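Local coordinates for Pcza361.24 (Amycolatopsis orientalis, PDB 3G2M), which catalyses S-adenosyl-L-methionine-dependent N-methylation in the biosynthesis of glycopeptide antibiotics, at residues 74-79 / 103-108; 85-90 / 143-148; 152-157 / 178-183; 256-261 / 285-290. All blocks are in the same frame, centred on the assembly; numbering follows the deposited sequence.

Contact 1: 74-79 / 103-108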
loop_
_atom_site.group_PDB
_atom_site.type_symbol
_atom_site.label_atom_id
_atom_site.label_comp_id
_atom_site.label_asym_id
_atom_site.label_seq_id
_atom_site.Cartn_x
_atom_site.Cartn_y
_atom_site.Cartn_z
ATOM N N GLU A 74 -13.862 -8.036 -21.715
ATOM C CA GLU A 74 -13.966 -6.621 -21.353
ATOM C C GLU A 74 -12.857 -5.794 -21.980
ATOM O O GLU A 74 -13.099 -4.674 -22.435
ATOM C CB GLU A 74 -14.007 -6.409 -19.838
ATOM C CG GLU A 74 -15.395 -6.573 -19.228
ATOM C CD GLU A 74 -16.424 -5.551 -19.714
ATOM O OE1 GLU A 74 -16.078 -4.375 -19.975
ATOM O OE2 GLU A 74 -17.604 -5.930 -19.815
ATOM N N PHE A 75 -11.648 -6.353 -22.008
ATOM C CA PHE A 75 -10.523 -5.707 -22.675
ATOM C C PHE A 75 -10.845 -5.485 -24.152
ATOM O O PHE A 75 -10.683 -4.377 -24.659
ATOM C CB PHE A 75 -9.234 -6.514 -22.502
ATOM C CG PHE A 75 -8.519 -6.259 -21.190
ATOM C CD1 PHE A 75 -7.880 -5.044 -20.950
ATOM C CD2 PHE A 75 -8.476 -7.237 -20.206
ATOM C CE1 PHE A 75 -7.217 -4.806 -19.742
ATOM C CE2 PHE A 75 -7.808 -7.008 -18.992
ATOM C CZ PHE A 75 -7.176 -5.794 -18.769
ATOM N N ALA A 76 -11.335 -6.530 -24.820
ATOM C CA ALA A 76 -11.732 -6.445 -26.231
ATOM C C ALA A 76 -12.831 -5.406 -26.469
ATOM O O ALA A 76 -12.745 -4.615 -27.411
ATOM C CB ALA A 76 -12.164 -7.805 -26.744
ATOM N N THR A 77 -13.848 -5.409 -25.607
ATOM C CA THR A 77 -14.970 -4.470 -25.692
ATOM C C THR A 77 -14.513 -3.012 -25.592
ATOM O O THR A 77 -14.972 -2.157 -26.355
ATOM C CB THR A 77 -16.025 -4.766 -24.593
ATOM O OG1 THR A 77 -16.563 -6.080 -24.789
ATOM C CG2 THR A 77 -17.164 -3.752 -24.621
ATOM N N ARG A 78 -13.605 -2.743 -24.658
ATOM C CA ARG A 78 -13.164 -1.378 -24.364
ATOM C C ARG A 78 -12.108 -0.850 -25.335
ATOM O O ARG A 78 -11.953 0.364 -25.478
ATOM C CB ARG A 78 -12.669 -1.268 -22.914
ATOM C CG ARG A 78 -13.750 -1.534 -21.862
ATOM C CD ARG A 78 -14.848 -0.491 -21.903
ATOM N NE ARG A 78 -16.158 -1.073 -21.631
ATOM C CZ ARG A 78 -17.320 -0.471 -21.880
ATOM N NH1 ARG A 78 -17.353 0.750 -22.404
ATOM N NH2 ARG A 78 -18.458 -1.094 -21.604
ATOM N N THR A 79 -11.393 -1.757 -26.000
ATOM C CA THR A 79 -10.367 -1.371 -26.974
ATOM C C THR A 79 -10.986 -0.765 -28.225
ATOM O O THR A 79 -10.552 0.295 -28.686
ATOM C CB THR A 79 -9.488 -2.564 -27.402
ATOM O OG1 THR A 79 -10.325 -3.694 -27.692
ATOM C CG2 THR A 79 -8.486 -2.925 -26.307
ATOM N N LEU A 103 -9.185 -13.682 -30.775
ATOM C CA LEU A 103 -9.890 -12.541 -31.344
ATOM C C LEU A 103 -9.190 -12.005 -32.597
ATOM O O LEU A 103 -9.649 -11.033 -33.206
ATOM C CB LEU A 103 -10.049 -11.439 -30.293
ATOM C CG LEU A 103 -10.801 -11.817 -29.011
ATOM C CD1 LEU A 103 -10.509 -10.819 -27.911
ATOM C CD2 LEU A 103 -12.305 -11.942 -29.237
ATOM N N GLY A 104 -8.086 -12.644 -32.976
ATOM C CA GLY A 104 -7.342 -12.274 -34.180
ATOM C C GLY A 104 -6.154 -11.354 -33.948
ATOM O O GLY A 104 -5.399 -11.060 -34.881
ATOM N N TRP A 105 -5.989 -10.913 -32.701
ATOM C CA TRP A 105 -4.926 -9.983 -32.307
ATOM C C TRP A 105 -3.519 -10.528 -32.540
ATOM O O TRP A 105 -3.259 -11.710 -32.329
ATOM C CB TRP A 105 -5.054 -9.641 -30.820
ATOM C CG TRP A 105 -6.267 -8.834 -30.437
ATOM C CD1 TRP A 105 -7.367 -8.565 -31.212
ATOM C CD2 TRP A 105 -6.519 -8.233 -29.163
ATOM N NE1 TRP A 105 -8.273 -7.815 -30.503
ATOM C CE2 TRP A 105 -7.780 -7.597 -29.242
ATOM C CE3 TRP A 105 -5.796 -8.160 -27.960
ATOM C CZ2 TRP A 105 -8.336 -6.897 -28.165
ATOM C CZ3 TRP A 105 -6.347 -7.460 -26.889
ATOM C CH2 TRP A 105 -7.610 -6.839 -27.001
ATOM N N GLU A 106 -2.625 -9.652 -32.987
ATOM C CA GLU A 106 -1.197 -9.873 -32.849
ATOM C C GLU A 106 -0.847 -9.410 -31.437
ATOM O O GLU A 106 -1.184 -8.282 -31.053
ATOM C CB GLU A 106 -0.419 -9.039 -33.861
ATOM C CG GLU A 106 -0.544 -9.489 -35.308
ATOM C CD GLU A 106 0.327 -8.656 -36.227
ATOM O OE1 GLU A 106 -0.227 -7.843 -36.999
ATOM O OE2 GLU A 106 1.568 -8.800 -36.162
ATOM N N VAL A 107 -0.208 -10.278 -30.656
ATOM C CA VAL A 107 0.119 -9.946 -29.261
ATOM C C VAL A 107 1.600 -10.162 -28.980
ATOM O O VAL A 107 2.154 -11.216 -29.303
ATOM C CB VAL A 107 -0.730 -10.748 -28.225
ATOM C CG1 VAL A 107 -0.461 -10.257 -26.789
ATOM C CG2 VAL A 107 -2.218 -10.636 -28.523
ATOM N N THR A 108 2.236 -9.144 -28.407
ATOM C CA THR A 108 3.544 -9.302 -27.787
ATOM C C THR A 108 3.283 -9.507 -26.299
ATOM O O THR A 108 2.715 -8.638 -25.634
ATOM C CB THR A 108 4.454 -8.087 -28.029
ATOM O OG1 THR A 108 4.664 -7.930 -29.436
ATOM C CG2 THR A 108 5.812 -8.269 -27.338
#

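Contact 2: 85-90 / 143-148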
loop_
_atom_site.group_PDB
_atom_site.type_symbol
_atom_site.label_atom_id
_atom_site.label_comp_id
_atom_site.label_asym_id
_atom_site.label_seq_id
_atom_site.Cartn_x
_atom_site.Cartn_y
_atom_site.Cartn_z
ATOM N N PRO A 85 -0.684 -4.592 -33.440
ATOM C CA PRO A 85 -0.216 -5.400 -32.313
ATOM C C PRO A 85 -0.537 -4.819 -30.931
ATOM O O PRO A 85 -0.563 -3.598 -30.748
ATOM C CB PRO A 85 1.301 -5.445 -32.527
ATOM C CG PRO A 85 1.459 -5.285 -34.009
ATOM C CD PRO A 85 0.419 -4.274 -34.367
ATOM N N VAL A 86 -0.778 -5.716 -29.979
ATOM C CA VAL A 86 -1.075 -5.353 -28.591
ATOM C C VAL A 86 0.062 -5.849 -27.699
ATOM O O VAL A 86 0.525 -6.973 -27.851
ATOM C CB VAL A 86 -2.429 -5.968 -28.128
ATOM C CG1 VAL A 86 -2.730 -5.635 -26.667
ATOM C CG2 VAL A 86 -3.579 -5.494 -29.028
ATOM N N LEU A 87 0.518 -5.005 -26.775
ATOM C CA LEU A 87 1.486 -5.431 -25.783
ATOM C C LEU A 87 0.762 -5.848 -24.501
ATOM O O LEU A 87 0.052 -5.048 -23.899
ATOM C CB LEU A 87 2.497 -4.311 -25.507
ATOM C CG LEU A 87 3.552 -4.544 -24.423
ATOM C CD1 LEU A 87 4.465 -5.730 -24.762
ATOM C CD2 LEU A 87 4.358 -3.273 -24.219
ATOM N N GLU A 88 0.912 -7.109 -24.109
ATOM C CA GLU A 88 0.356 -7.575 -22.837
ATOM C C GLU A 88 1.466 -7.735 -21.800
ATOM O O GLU A 88 2.388 -8.524 -21.986
ATOM C CB GLU A 88 -0.422 -8.883 -22.999
ATOM C CG GLU A 88 -1.096 -9.346 -21.706
ATOM C CD GLU A 88 -1.616 -10.768 -21.759
ATOM O OE1 GLU A 88 -1.642 -11.371 -22.853
ATOM O OE2 GLU A 88 -2.013 -11.286 -20.694
ATOM N N LEU A 89 1.361 -6.976 -20.712
ATOM C CA LEU A 89 2.381 -6.974 -19.662
ATOM C C LEU A 89 2.081 -8.042 -18.633
ATOM O O LEU A 89 0.925 -8.209 -18.220
ATOM C CB LEU A 89 2.468 -5.603 -18.973
ATOM C CG LEU A 89 2.653 -4.393 -19.886
ATOM C CD1 LEU A 89 2.463 -3.083 -19.116
ATOM C CD2 LEU A 89 4.011 -4.417 -20.588
ATOM N N ALA A 90 3.136 -8.742 -18.215
ATOM C CA ALA A 90 3.063 -9.813 -17.221
ATOM C C ALA A 90 2.037 -10.863 -17.640
ATOM O O ALA A 90 1.099 -11.169 -16.897
ATOM C CB ALA A 90 2.761 -9.241 -15.822
ATOM N N SER A 143 7.737 -3.512 -14.582
ATOM C CA SER A 143 8.055 -2.263 -13.872
ATOM C C SER A 143 9.218 -1.483 -14.509
ATOM O O SER A 143 9.457 -0.318 -14.179
ATOM C CB SER A 143 8.339 -2.534 -12.390
ATOM O OG SER A 143 9.604 -3.147 -12.205
ATOM N N ALA A 144 9.940 -2.127 -15.421
ATOM C CA ALA A 144 11.068 -1.491 -16.102
ATOM C C ALA A 144 11.410 -2.313 -17.335
ATOM O O ALA A 144 12.257 -3.200 -17.278
ATOM C CB ALA A 144 12.270 -1.392 -15.173
ATOM N N PHE A 145 10.710 -2.053 -18.429
ATOM C CA PHE A 145 10.964 -2.762 -19.688
ATOM C C PHE A 145 11.250 -1.777 -20.813
ATOM O O PHE A 145 10.907 -0.595 -20.728
ATOM C CB PHE A 145 9.790 -3.692 -20.055
ATOM C CG PHE A 145 8.483 -2.972 -20.280
ATOM C CD1 PHE A 145 8.083 -2.614 -21.568
ATOM C CD2 PHE A 145 7.653 -2.646 -19.210
ATOM C CE1 PHE A 145 6.890 -1.946 -21.782
ATOM C CE2 PHE A 145 6.452 -1.982 -19.419
ATOM C CZ PHE A 145 6.075 -1.620 -20.705
ATOM N N ALA A 146 11.870 -2.285 -21.875
ATOM C CA ALA A 146 12.241 -1.474 -23.015
ATOM C C ALA A 146 12.323 -2.377 -24.234
ATOM O O ALA A 146 13.119 -3.314 -24.263
ATOM C CB ALA A 146 13.577 -0.795 -22.760
ATOM N N LEU A 147 11.482 -2.095 -25.220
ATOM C CA LEU A 147 11.446 -2.850 -26.465
ATOM C C LEU A 147 11.742 -1.942 -27.638
ATOM O O LEU A 147 11.587 -0.725 -27.539
ATOM C CB LEU A 147 10.066 -3.492 -26.664
ATOM C CG LEU A 147 9.545 -4.345 -25.506
ATOM C CD1 LEU A 147 8.115 -4.777 -25.747
ATOM C CD2 LEU A 147 10.449 -5.540 -25.299
ATOM N N ASP A 148 12.157 -2.548 -28.748
ATOM C CA ASP A 148 12.384 -1.829 -29.996
ATOM C C ASP A 148 11.081 -1.785 -30.813
ATOM O O ASP A 148 11.063 -2.049 -32.020
ATOM C CB ASP A 148 13.522 -2.491 -30.780
ATOM C CG ASP A 148 13.982 -1.659 -31.965
ATOM O OD1 ASP A 148 13.783 -0.419 -31.955
ATOM O OD2 ASP A 148 14.535 -2.252 -32.915
#

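Contact 3: 152-157 / 178-183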
loop_
_atom_site.group_PDB
_atom_site.type_symbol
_atom_site.label_atom_id
_atom_site.label_comp_id
_atom_site.label_asym_id
_atom_site.label_seq_id
_atom_site.Cartn_x
_atom_site.Cartn_y
_atom_site.Cartn_z
ATOM N N GLY A 152 -0.189 0.321 -30.335
ATOM C CA GLY A 152 -1.428 1.094 -30.268
ATOM C C GLY A 152 -2.233 0.778 -29.020
ATOM O O GLY A 152 -3.072 1.574 -28.605
ATOM N N THR A 153 -1.975 -0.392 -28.435
ATOM C CA THR A 153 -2.677 -0.886 -27.247
ATOM C C THR A 153 -1.695 -1.589 -26.311
ATOM O O THR A 153 -0.921 -2.442 -26.743
ATOM C CB THR A 153 -3.800 -1.891 -27.622
ATOM O OG1 THR A 153 -4.626 -1.335 -28.651
ATOM C CG2 THR A 153 -4.673 -2.224 -26.410
ATOM N N VAL A 154 -1.727 -1.214 -25.033
ATOM C CA VAL A 154 -0.976 -1.904 -23.988
ATOM C C VAL A 154 -1.945 -2.291 -22.866
ATOM O O VAL A 154 -2.727 -1.465 -22.409
ATOM C CB VAL A 154 0.195 -1.037 -23.429
ATOM C CG1 VAL A 154 0.918 -1.770 -22.288
ATOM C CG2 VAL A 154 1.190 -0.671 -24.531
ATOM N N VAL A 155 -1.893 -3.547 -22.432
ATOM C CA VAL A 155 -2.830 -4.057 -21.419
ATOM C C VAL A 155 -2.121 -4.683 -20.213
ATOM O O VAL A 155 -1.033 -5.254 -20.341
ATOM C CB VAL A 155 -3.890 -5.061 -22.012
ATOM C CG1 VAL A 155 -4.732 -4.398 -23.096
ATOM C CG2 VAL A 155 -3.240 -6.311 -22.557
ATOM N N ILE A 156 -2.741 -4.553 -19.040
ATOM C CA ILE A 156 -2.250 -5.208 -17.832
ATOM C C ILE A 156 -3.424 -5.659 -16.961
ATOM O O ILE A 156 -4.420 -4.945 -16.824
ATOM C CB ILE A 156 -1.236 -4.310 -17.040
ATOM C CG1 ILE A 156 -0.491 -5.123 -15.971
ATOM C CG2 ILE A 156 -1.913 -3.068 -16.433
ATOM C CD1 ILE A 156 0.684 -4.382 -15.352
ATOM N N SER A 157 -3.297 -6.850 -16.390
ATOM C CA SER A 157 -4.352 -7.431 -15.574
ATOM C C SER A 157 -4.197 -7.056 -14.104
ATOM O O SER A 157 -3.078 -6.827 -13.627
ATOM C CB SER A 157 -4.363 -8.952 -15.746
ATOM O OG SER A 157 -5.518 -9.524 -15.150
ATOM N N GLU A 178 6.357 5.211 -22.802
ATOM C CA GLU A 178 7.410 5.118 -23.819
ATOM C C GLU A 178 7.102 4.108 -24.927
ATOM O O GLU A 178 7.760 4.118 -25.966
ATOM C CB GLU A 178 8.765 4.810 -23.177
ATOM C CG GLU A 178 9.296 5.922 -22.267
ATOM C CD GLU A 178 9.477 7.247 -22.987
ATOM O OE1 GLU A 178 9.955 7.258 -24.136
ATOM O OE2 GLU A 178 9.141 8.285 -22.394
ATOM N N HIS A 179 6.097 3.259 -24.711
ATOM C CA HIS A 179 5.773 2.173 -25.649
ATOM C C HIS A 179 4.439 2.348 -26.364
ATOM O O HIS A 179 4.043 1.500 -27.164
ATOM C CB HIS A 179 5.830 0.811 -24.944
ATOM C CG HIS A 179 7.220 0.353 -24.645
ATOM N ND1 HIS A 179 7.918 0.777 -23.537
ATOM C CD2 HIS A 179 8.049 -0.477 -25.318
ATOM C CE1 HIS A 179 9.116 0.221 -23.535
ATOM N NE2 HIS A 179 9.219 -0.548 -24.604
ATOM N N LEU A 180 3.750 3.446 -26.074
ATOM C CA LEU A 180 2.519 3.777 -26.764
ATOM C C LEU A 180 2.815 4.601 -28.015
ATOM O O LEU A 180 3.576 5.569 -27.970
ATOM C CB LEU A 180 1.576 4.569 -25.853
ATOM C CG LEU A 180 0.832 3.862 -24.718
ATOM C CD1 LEU A 180 0.123 4.901 -23.858
ATOM C CD2 LEU A 180 -0.162 2.839 -25.256
ATOM N N GLU A 181 2.204 4.206 -29.124
ATOM C CA GLU A 181 2.192 5.023 -30.329
ATOM C C GLU A 181 1.289 6.234 -30.076
ATOM O O GLU A 181 0.465 6.196 -29.153
ATOM C CB GLU A 181 1.693 4.197 -31.517
ATOM C CG GLU A 181 2.810 3.538 -32.323
ATOM C CD GLU A 181 2.331 2.408 -33.226
ATOM O OE1 GLU A 181 3.197 1.768 -33.874
ATOM O OE2 GLU A 181 1.102 2.152 -33.289
ATOM N N PRO A 182 1.467 7.331 -30.847
ATOM C CA PRO A 182 0.512 8.445 -30.761
ATOM C C PRO A 182 -0.944 7.974 -30.833
ATOM O O PRO A 182 -1.310 7.230 -31.744
ATOM C CB PRO A 182 0.859 9.324 -31.979
ATOM C CG PRO A 182 1.960 8.614 -32.714
ATOM C CD PRO A 182 2.572 7.633 -31.772
ATOM N N GLY A 183 -1.753 8.393 -29.863
ATOM C CA GLY A 183 -3.154 7.973 -29.789
ATOM C C GLY A 183 -3.374 6.586 -29.202
ATOM O O GLY A 183 -4.514 6.135 -29.088
#

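Contact 4: 256-261 / 285-290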
loop_
_atom_site.group_PDB
_atom_site.type_symbol
_atom_site.label_atom_id
_atom_site.label_comp_id
_atom_site.label_asym_id
_atom_site.label_seq_id
_atom_site.Cartn_x
_atom_site.Cartn_y
_atom_site.Cartn_z
ATOM N N GLN A 256 -7.413 4.681 -6.517
ATOM C CA GLN A 256 -6.009 4.957 -6.169
ATOM C C GLN A 256 -5.081 4.818 -7.391
ATOM O O GLN A 256 -4.234 5.679 -7.635
ATOM C CB GLN A 256 -5.527 4.052 -5.017
ATOM C CG GLN A 256 -4.001 4.098 -4.740
ATOM C CD GLN A 256 -3.524 5.446 -4.202
ATOM O OE1 GLN A 256 -4.277 6.170 -3.558
ATOM N NE2 GLN A 256 -2.265 5.776 -4.456
ATOM N N VAL A 257 -5.242 3.736 -8.148
ATOM C CA VAL A 257 -4.475 3.544 -9.390
ATOM C C VAL A 257 -4.793 4.653 -10.398
ATOM O O VAL A 257 -3.893 5.164 -11.066
ATOM C CB VAL A 257 -4.716 2.146 -10.023
ATOM C CG1 VAL A 257 -3.998 2.010 -11.388
ATOM C CG2 VAL A 257 -4.271 1.041 -9.074
ATOM N N VAL A 258 -6.067 5.030 -10.499
ATOM C CA VAL A 258 -6.452 6.183 -11.329
ATOM C C VAL A 258 -5.688 7.459 -10.916
ATOM O O VAL A 258 -5.110 8.131 -11.774
ATOM C CB VAL A 258 -7.989 6.421 -11.344
ATOM C CG1 VAL A 258 -8.323 7.786 -11.932
ATOM C CG2 VAL A 258 -8.690 5.321 -12.142
ATOM N N ARG A 259 -5.670 7.774 -9.616
ATOM C CA ARG A 259 -4.928 8.953 -9.109
ATOM C C ARG A 259 -3.441 8.894 -9.487
ATOM O O ARG A 259 -2.838 9.908 -9.862
ATOM C CB ARG A 259 -5.088 9.114 -7.589
ATOM C CG ARG A 259 -6.512 9.473 -7.138
ATOM C CD ARG A 259 -6.594 9.799 -5.642
ATOM N NE ARG A 259 -6.446 8.631 -4.768
ATOM C CZ ARG A 259 -7.455 7.873 -4.330
ATOM N NH1 ARG A 259 -8.710 8.138 -4.679
ATOM N NH2 ARG A 259 -7.204 6.845 -3.528
ATOM N N GLU A 260 -2.861 7.697 -9.391
ATOM C CA GLU A 260 -1.459 7.488 -9.743
ATOM C C GLU A 260 -1.204 7.657 -11.243
ATOM O O GLU A 260 -0.198 8.252 -11.644
ATOM C CB GLU A 260 -0.994 6.099 -9.282
ATOM C CG GLU A 260 -0.910 5.931 -7.769
ATOM C CD GLU A 260 -0.484 4.532 -7.353
ATOM O OE1 GLU A 260 0.036 3.784 -8.211
ATOM O OE2 GLU A 260 -0.666 4.186 -6.165
ATOM N N LEU A 261 -2.107 7.120 -12.063
ATOM C CA LEU A 261 -2.018 7.283 -13.512
ATOM C C LEU A 261 -2.013 8.764 -13.905
ATOM O O LEU A 261 -1.175 9.196 -14.698
ATOM C CB LEU A 261 -3.157 6.537 -14.209
ATOM C CG LEU A 261 -3.006 5.015 -14.261
ATOM C CD1 LEU A 261 -4.347 4.372 -14.596
ATOM C CD2 LEU A 261 -1.940 4.629 -15.283
ATOM N N VAL A 285 -12.799 -3.233 -12.328
ATOM C CA VAL A 285 -12.931 -2.002 -13.105
ATOM C C VAL A 285 -11.983 -2.056 -14.317
ATOM O O VAL A 285 -10.798 -2.389 -14.172
ATOM C CB VAL A 285 -12.633 -0.740 -12.227
ATOM C CG1 VAL A 285 -12.731 0.539 -13.042
ATOM C CG2 VAL A 285 -13.590 -0.666 -11.052
ATOM N N LEU A 286 -12.522 -1.766 -15.502
ATOM C CA LEU A 286 -11.704 -1.605 -16.699
ATOM C C LEU A 286 -11.403 -0.128 -16.907
ATOM O O LEU A 286 -12.302 0.667 -17.194
ATOM C CB LEU A 286 -12.389 -2.203 -17.942
ATOM C CG LEU A 286 -11.525 -2.798 -19.071
ATOM C CD1 LEU A 286 -10.625 -1.755 -19.739
ATOM C CD2 LEU A 286 -10.698 -4.015 -18.622
ATOM N N VAL A 287 -10.125 0.218 -16.769
ATOM C CA VAL A 287 -9.655 1.604 -16.840
ATOM C C VAL A 287 -8.990 1.843 -18.193
ATOM O O VAL A 287 -8.169 1.040 -18.634
ATOM C CB VAL A 287 -8.659 1.912 -15.678
ATOM C CG1 VAL A 287 -7.985 3.278 -15.845
ATOM C CG2 VAL A 287 -9.361 1.825 -14.319
ATOM N N GLU A 288 -9.368 2.933 -18.862
ATOM C CA GLU A 288 -8.731 3.335 -20.123
ATOM C C GLU A 288 -7.946 4.618 -19.909
ATOM O O GLU A 288 -8.489 5.608 -19.401
ATOM C CB GLU A 288 -9.771 3.578 -21.215
ATOM C CG GLU A 288 -10.557 2.353 -21.636
ATOM C CD GLU A 288 -11.803 2.722 -22.396
ATOM O OE1 GLU A 288 -11.666 3.357 -23.470
ATOM O OE2 GLU A 288 -12.911 2.391 -21.912
ATOM N N ALA A 289 -6.679 4.610 -20.313
ATOM C CA ALA A 289 -5.829 5.785 -20.143
ATOM C C ALA A 289 -5.050 6.100 -21.408
ATOM O O ALA A 289 -4.614 5.196 -22.128
ATOM C CB ALA A 289 -4.879 5.605 -18.960
ATOM N N VAL A 290 -4.878 7.392 -21.664
ATOM C CA VAL A 290 -4.126 7.868 -22.827
ATOM C C VAL A 290 -3.205 9.022 -22.431
ATOM O O VAL A 290 -3.400 9.650 -21.390
ATOM C CB VAL A 290 -5.068 8.331 -23.977
ATOM C CG1 VAL A 290 -5.934 7.169 -24.480
ATOM C CG2 VAL A 290 -5.945 9.521 -23.537
#

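Contact 1: 74-79 / 103-108
In the Rossmann-like fold of this methyltransferase, helix 69-79 packs against the loop that leads into strand 107-111, with Ala76 and Thr79 meeting Leu103 and Trp105. The closest approach is between two methyl groups: Ala76 CB lies 3.6 Å from Leu103 CD1. The indole of Trp105 reaches the same helix turn with CZ2 and CH2 of its six-membered ring. Its CZ2 comes within 3.9 Å of Ala76 CA and within 3.8 Å of Thr79 OG1. Both atoms approach the ring obliquely. The methyl of Thr79 also joins, with CG2 4.1 Å from Trp105 CH2.

The Thr79 hydroxyl is tied back to its own helix. OG1 donates to Ala76 O at 2.6 Å, and it sits above the carbonyl plane at a C=O...donor angle of 112°. A chi1 of 46° puts OG1 between the backbone N and the carbonyl carbon, which turns it back along the helix. The bond satisfies the hydroxyl beside an aromatic ring.

The loop starts where helix 97-101 has ended. Gly104 has positive phi and closes a Schellman motif, with two bonds back into the last helical turn. Trp105 follows directly and stacks on Phe100 of that helix. Strand 107-111 then joins the central sheet next to strand 86-89, the order expected in class I methyltransferases. Helix 69-79 lies against this sheet: Thr79 touches Thr153 and Leu187, while Phe75 packs on Val155 and Leu286.

Contact 2: 85-90 / 143-148
Phe145 presents a ring face to Leu89 of strand 86-89, a central strand of the Rossmann-like sheet. The segment 143-148 is an irregular loop between strands 135-139 and 151-156. It runs alongside the strand, and Leu89 CA and Ser143 CA are 9.4 Å apart. Side chains from both segments fill the space between.

Leu87 and Leu89 are the bumps on the strand, and both point toward the loop. The outer end of the Phe145 ring fits the hollow between Leu87 CD2 and Leu89 CD2, and Leu87 in turn sits between Phe145 and Leu147. The Leu89 methyl CD2 rests over one face of the Phe145 ring as a CH-pi contact. It lies 3.9 Å from the ring centroid and 29° off the normal. Its nearest ring atom is CZ at 3.5 Å. The two side chains cross at about a right angle.

Leu87 CD2 meets Phe145 CE1 obliquely at 3.8 Å, while CD1 turns to Leu147. Phe145 has chi1 of 62°, with CG between the backbone N and the carbonyl carbon, and this sends the ring from the loop toward both leucines.

Other residues pack round these side chains. Leu110 of strand 107-111 touches both Leu89 and Phe145. His179 NE2 is hydrogen-bonded to Leu147 N, which ties the loop to helix 166-179. The loop directly follows Asp141 and Met142, which bind S-adenosyl-L-methionine, and Ser143 OG is hydrogen-bonded to Asp141 OD1. At the Leu147 end, two leucines reach toward each other tip to tip, with Leu87 CD1 3.9 Å from Leu147 CD1.

Contact 3: 152-157 / 178-183
Val154 and Leu180 form the apolar part of this contact. Val154 CG2 lies 3.8 Å from Leu180 CD2, and the two side chains cross obliquely. Leu180 CG is anti to its carbonyl carbon, chi1 -74°, and the end of the side chain comes nearer the strand than its first bond suggests. Val154 CG2 also approaches the backbone oxygen His179 O, at 4.4 Å. Leu87 and Leu89 of the neighbouring strand 86-89 touch Val154, while Phe266 touches Leu180.

The polar part is looser. Glu181 is extended beyond CG and brings OE2 to 3.7 Å from Gly152 N, too far for a hydrogen bond. Its side chain also touches Arg150. The His179 ring leads away from the strand. Its ND1 is hydrogen-bonded to Ser175 O, and NE2 also has a partner, in the loop 143-148.

No hydrogen bond crosses between the segments. Strand 151-156 instead bonds along its edges to strands 86-89 and 184-191. Helix 166-179 runs back over the sheet between strands 151-156 and 184-191, the beta-alpha-beta crossover of a Rossmann-like methyltransferase. Ser157, which binds S-adenosyl-L-methionine, stands just past the C-terminal end of the first of these strands.

Contact 4: 256-261 / 285-290
Helix 254-263 lies over strand 284-290, with Val258 and Val287, and likewise Leu261 and Ala289, 7.8 Å apart at their CA atoms. The strand belongs to the C-terminal part of the Rossmann-like sheet, where it runs antiparallel to strands 184-191 and 267-274. The antiparallel final strand is a mark of class I methyltransferases.

Val287 is the shared partner. Its CG1 and CG2 methyls part to meet two helix residues. CG1 reaches Leu261 CD1 tip to tip at 4.0 Å. CG2 lies 4.2 Å from Val258 CG2, where the side chains pass at a slant. Leu188 and Val268 of the neighbouring strands also touch Leu261, so the helix spans three strands.

The other face of the helix is polar. Glu260 pairs with Arg169 by a salt bridge and with Tyr173 by a hydrogen bond. Gln256 also packs on Ile227 of the second subunit. Within the helix, the Gln256 amide is held at both ends. Its OE1 accepts from Arg259 NH2 at 3.0 Å, and its NE2 donates nearly straight, at 172°, to the anti lone pair of Glu260 OE2, 2.8 Å away.

All four contacts reach the same seven-stranded sheet. Contacts 2, 3 and 4 are buried, whereas contact 1 is only partly so, with Leu103 exposed at its edge. Contacts 2 and 3 share neighbouring strands, probably hydrogen-bonded through Leu87 O and Val155 N. Contacts 1 and 2 also meet along adjacent strands. Contact 1 touches contact 4 where Arg78 packs on Leu286 and Glu288. Every contact is joined by apolar packing, without hydrogen bonds across it. Aromatic rings take part in contacts 1 and 2, while contact 4 uses aliphatic groups alone. Contacts 2 and 3 lie nearest the cofactor-binding residues; contact 4 approaches the second subunit.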